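Local coordinates for VIN1 (Oscarella pearsei, PDB 6BFI), which binds actin filaments and may take part in cell-cell adhesion as a sponge member of the vinculin/alpha-catenin family, at residues 295-306 against 318-329. Residues are numbered along the deposited sequence; the frame is centred on the assembly and turned at random.
Sequences VRKCISEGRRVA and LLAAADELDQIL
Ile299 and Arg303 enter helix 312-338 as knobs into holes, joining two neighbouring antiparallel helices of a vinculin-family helical bundle; the segment axes come within 8.9 Å at a crossing angle of -161°. Ile299 fits among Ala322, Leu325, Asp326 and Leu329. Its CG2 branch, anti to the backbone N, rests on Ala322 CB at 3.7 Å, while CD1 reaches on to Leu325 CB. Further apolar packing closes both ends of the contact: Val295 CG1 meets Leu329 CD1 at 3.7 Å, and Ala306 CB lies against Leu318 CB and Leu319 CD2. Between them Gly302, lacking a side chain, passes close to Leu318, its carbonyl O 4.1 Å from Leu318 CB. Helices 268-283 and 344-375 pack around the buried side, through Leu282 on Val295 and Leu360 on Leu318.

Charge runs along the more exposed flank. The fully extended Arg303 side chain (chi2 179°) crosses Asp323 and Asp326 at roughly right angles, bringing NH2 to both carboxylates in salt bridges. Asp323 OD1, 3.1 Å from Arg303 NH2, stands well out of the guanidinium plane; Asp326 OD2 approaches obliquely, modelled too close for its exact distance to be trusted. Ala322 CB abuts the edge of the same group. Arg296 NH2 forms a salt bridge with Glu333, further along helix 312-338, and one face of its guanidinium lies under Leu329 CD2, 3.8 Å above the centre.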
loop_
_atom_site.group_PDB
_atom_site.type_symbol
_atom_site.label_atom_id
_atom_site.label_comp_id
_atom_site.label_asym_id
_atom_site.label_seq_id
_atom_site.Cartn_x
_atom_site.Cartn_y
_atom_site.Cartn_z
ATOM N N VAL A 295 10.495 -3.548 25.090
ATOM C CA VAL A 295 11.896 -3.889 24.845
ATOM C C VAL A 295 12.047 -5.387 24.619
ATOM O O VAL A 295 12.781 -5.825 23.723
ATOM C CB VAL A 295 12.777 -3.400 26.010
ATOM C CG1 VAL A 295 14.201 -3.907 25.850
ATOM C CG2 VAL A 295 12.757 -1.883 26.095
ATOM N N ARG A 296 11.350 -6.198 25.421
ATOM C CA ARG A 296 11.431 -7.644 25.251
ATOM C C ARG A 296 10.842 -8.076 23.913
ATOM O O ARG A 296 11.349 -9.011 23.279
ATOM C CB ARG A 296 10.734 -8.350 26.414
ATOM C CG ARG A 296 11.522 -8.273 27.718
ATOM C CD ARG A 296 10.908 -9.115 28.826
ATOM N NE ARG A 296 11.878 -9.394 29.883
ATOM C CZ ARG A 296 12.093 -8.606 30.933
ATOM N NH1 ARG A 296 11.403 -7.483 31.077
ATOM N NH2 ARG A 296 12.999 -8.943 31.842
ATOM N N LYS A 297 9.782 -7.401 23.458
ATOM C CA LYS A 297 9.271 -7.672 22.117
ATOM C C LYS A 297 10.316 -7.342 21.056
ATOM O O LYS A 297 10.463 -8.073 20.067
ATOM C CB LYS A 297 7.985 -6.885 21.864
ATOM C CG LYS A 297 6.834 -7.250 22.783
ATOM C CD LYS A 297 5.523 -6.678 22.268
ATOM C CE LYS A 297 4.426 -6.776 23.314
ATOM N NZ LYS A 297 4.256 -8.162 23.832
ATOM N N CYS A 298 11.056 -6.245 21.244
ATOM C CA CYS A 298 12.110 -5.904 20.293
ATOM C C CYS A 298 13.215 -6.953 20.295
ATOM O O CYS A 298 13.784 -7.270 19.243
ATOM C CB CYS A 298 12.676 -4.522 20.613
ATOM S SG CYS A 298 11.493 -3.181 20.361
ATOM N N ILE A 299 13.532 -7.508 21.468
ATOM C CA ILE A 299 14.503 -8.597 21.533
ATOM C C ILE A 299 13.985 -9.814 20.776
ATOM O O ILE A 299 14.736 -10.477 20.048
ATOM C CB ILE A 299 14.828 -8.932 23.000
ATOM C CG1 ILE A 299 15.477 -7.728 23.691
ATOM C CG2 ILE A 299 15.733 -10.151 23.086
ATOM C CD1 ILE A 299 15.762 -7.947 25.165
ATOM N N SER A 300 12.691 -10.119 20.928
ATOM C CA SER A 300 12.104 -11.237 20.194
ATOM C C SER A 300 12.189 -11.019 18.690
ATOM O O SER A 300 12.443 -11.965 17.934
ATOM C CB SER A 300 10.652 -11.448 20.621
ATOM O OG SER A 300 10.576 -12.161 21.842
ATOM N N GLU A 301 11.973 -9.783 18.233
ATOM C CA GLU A 301 12.126 -9.497 16.810
ATOM C C GLU A 301 13.575 -9.670 16.371
ATOM O O GLU A 301 13.846 -10.199 15.284
ATOM C CB GLU A 301 11.624 -8.086 16.500
ATOM C CG GLU A 301 11.958 -7.577 15.102
ATOM C CD GLU A 301 11.153 -8.251 13.996
ATOM O OE1 GLU A 301 10.340 -9.154 14.291
ATOM O OE2 GLU A 301 11.333 -7.869 12.821
ATOM N N GLY A 302 14.520 -9.244 17.211
ATOM C CA GLY A 302 15.925 -9.433 16.885
ATOM C C GLY A 302 16.299 -10.894 16.727
ATOM O O GLY A 302 17.010 -11.265 15.789
ATOM N N ARG A 303 15.820 -11.747 17.637
ATOM C CA ARG A 303 16.123 -13.172 17.531
ATOM C C ARG A 303 15.392 -13.813 16.357
ATOM O O ARG A 303 15.932 -14.725 15.714
ATOM C CB ARG A 303 15.778 -13.877 18.843
ATOM C CG ARG A 303 16.549 -13.332 20.036
ATOM C CD ARG A 303 16.177 -14.020 21.339
ATOM N NE ARG A 303 16.901 -13.435 22.466
ATOM C CZ ARG A 303 16.724 -13.781 23.738
ATOM N NH1 ARG A 303 15.843 -14.718 24.059
ATOM N NH2 ARG A 303 17.431 -13.187 24.690
ATOM N N ARG A 304 14.174 -13.349 16.065
ATOM C CA ARG A 304 13.451 -13.842 14.897
ATOM C C ARG A 304 14.226 -13.563 13.618
ATOM O O ARG A 304 14.348 -14.438 12.753
ATOM C CB ARG A 304 12.063 -13.203 14.826
ATOM C CG ARG A 304 11.148 -13.825 13.783
ATOM C CD ARG A 304 9.973 -12.915 13.451
ATOM N NE ARG A 304 10.294 -11.977 12.379
ATOM C CZ ARG A 304 10.072 -12.214 11.088
ATOM N NH1 ARG A 304 9.524 -13.362 10.706
ATOM N NH2 ARG A 304 10.396 -11.305 10.177
ATOM N N VAL A 305 14.760 -12.347 13.481
ATOM C CA VAL A 305 15.589 -12.043 12.319
ATOM C C VAL A 305 16.893 -12.833 12.366
ATOM O O VAL A 305 17.421 -13.237 11.321
ATOM C CB VAL A 305 15.843 -10.527 12.228
ATOM C CG1 VAL A 305 16.765 -10.202 11.063
ATOM C CG2 VAL A 305 14.523 -9.780 12.086
ATOM N N ALA A 306 17.425 -13.082 13.567
ATOM C CA ALA A 306 18.655 -13.861 13.683
ATOM C C ALA A 306 18.471 -15.272 13.136
ATOM O O ALA A 306 19.379 -15.825 12.504
ATOM C CB ALA A 306 19.113 -13.909 15.141
ATOM N N LEU A 318 23.487 -10.959 16.211
ATOM C CA LEU A 318 22.151 -10.555 16.642
ATOM C C LEU A 318 21.775 -11.226 17.958
ATOM O O LEU A 318 21.208 -10.585 18.851
ATOM C CB LEU A 318 21.127 -10.885 15.557
ATOM C CG LEU A 318 21.095 -9.956 14.343
ATOM C CD1 LEU A 318 20.317 -10.585 13.195
ATOM C CD2 LEU A 318 20.488 -8.617 14.732
ATOM N N LEU A 319 22.093 -12.516 18.098
ATOM C CA LEU A 319 21.827 -13.199 19.360
ATOM C C LEU A 319 22.664 -12.617 20.494
ATOM O O LEU A 319 22.195 -12.528 21.636
ATOM C CB LEU A 319 22.083 -14.698 19.206
ATOM C CG LEU A 319 21.138 -15.418 18.242
ATOM C CD1 LEU A 319 21.536 -16.876 18.077
ATOM C CD2 LEU A 319 19.699 -15.303 18.722
ATOM N N ALA A 320 23.900 -12.206 20.198
ATOM C CA ALA A 320 24.737 -11.582 21.219
ATOM C C ALA A 320 24.120 -10.278 21.709
ATOM O O ALA A 320 24.050 -10.025 22.918
ATOM C CB ALA A 320 26.145 -11.343 20.672
ATOM N N ALA A 321 23.663 -9.435 20.778
ATOM C CA ALA A 321 23.003 -8.195 21.172
ATOM C C ALA A 321 21.731 -8.478 21.961
ATOM O O ALA A 321 21.417 -7.768 22.926
ATOM C CB ALA A 321 22.694 -7.348 19.938
ATOM N N ALA A 322 20.993 -9.522 21.575
ATOM C CA ALA A 322 19.766 -9.867 22.283
ATOM C C ALA A 322 20.052 -10.255 23.729
ATOM O O ALA A 322 19.417 -9.743 24.659
ATOM C CB ALA A 322 19.042 -10.999 21.554
ATOM N N ASP A 323 21.013 -11.160 23.939
ATOM C CA ASP A 323 21.323 -11.592 25.299
ATOM C C ASP A 323 21.953 -10.474 26.121
ATOM O O ASP A 323 21.739 -10.408 27.340
ATOM C CB ASP A 323 22.239 -12.816 25.269
ATOM C CG ASP A 323 21.475 -14.104 25.027
ATOM O OD1 ASP A 323 20.297 -14.182 25.440
ATOM O OD2 ASP A 323 22.052 -15.037 24.429
ATOM N N GLU A 324 22.728 -9.594 25.484
ATOM C CA GLU A 324 23.243 -8.425 26.190
ATOM C C GLU A 324 22.100 -7.544 26.678
ATOM O O GLU A 324 22.094 -7.092 27.831
ATOM C CB GLU A 324 24.184 -7.632 25.284
ATOM C CG GLU A 324 24.791 -6.406 25.949
ATOM C CD GLU A 324 25.721 -5.638 25.029
ATOM O OE1 GLU A 324 25.377 -5.462 23.841
ATOM O OE2 GLU A 324 26.801 -5.216 25.494
ATOM N N LEU A 325 21.112 -7.303 25.810
ATOM C CA LEU A 325 19.968 -6.486 26.207
ATOM C C LEU A 325 19.170 -7.155 27.320
ATOM O O LEU A 325 18.700 -6.479 28.244
ATOM C CB LEU A 325 19.081 -6.202 24.996
ATOM C CG LEU A 325 19.389 -4.889 24.275
ATOM C CD1 LEU A 325 18.826 -4.900 22.864
ATOM C CD2 LEU A 325 18.828 -3.717 25.067
ATOM N N ASP A 326 19.009 -8.479 27.256
ATOM C CA ASP A 326 18.333 -9.188 28.338
ATOM C C ASP A 326 19.083 -9.030 29.656
ATOM O O ASP A 326 18.468 -8.839 30.712
ATOM C CB ASP A 326 18.175 -10.666 27.985
ATOM C CG ASP A 326 16.767 -11.012 27.544
ATOM O OD1 ASP A 326 15.811 -10.416 28.085
ATOM O OD2 ASP A 326 16.616 -11.881 26.659
ATOM N N GLN A 327 20.417 -9.101 29.613
ATOM C CA GLN A 327 21.203 -8.906 30.827
ATOM C C GLN A 327 21.007 -7.502 31.390
ATOM O O GLN A 327 20.816 -7.329 32.603
ATOM C CB GLN A 327 22.682 -9.173 30.544
ATOM C CG GLN A 327 23.567 -9.124 31.776
ATOM C CD GLN A 327 23.274 -10.246 32.754
ATOM O OE1 GLN A 327 22.724 -11.285 32.381
ATOM N NE2 GLN A 327 23.638 -10.042 34.016
ATOM N N ILE A 328 21.042 -6.486 30.522
ATOM C CA ILE A 328 20.789 -5.119 30.972
ATOM C C ILE A 328 19.403 -5.012 31.598
ATOM O O ILE A 328 19.206 -4.298 32.590
ATOM C CB ILE A 328 20.964 -4.128 29.806
ATOM C CG1 ILE A 328 22.423 -4.100 29.344
ATOM C CG2 ILE A 328 20.518 -2.733 30.213
ATOM C CD1 ILE A 328 22.711 -3.041 28.302
ATOM N N LEU A 329 18.423 -5.728 31.039
ATOM C CA LEU A 329 17.076 -5.695 31.602
ATOM C C LEU A 329 17.045 -6.307 32.996
ATOM O O LEU A 329 16.406 -5.764 33.906
ATOM C CB LEU A 329 16.100 -6.418 30.674
ATOM C CG LEU A 329 15.254 -5.515 29.773
ATOM C CD1 LEU A 329 16.132 -4.563 28.976
ATOM C CD2 LEU A 329 14.383 -6.349 28.846
#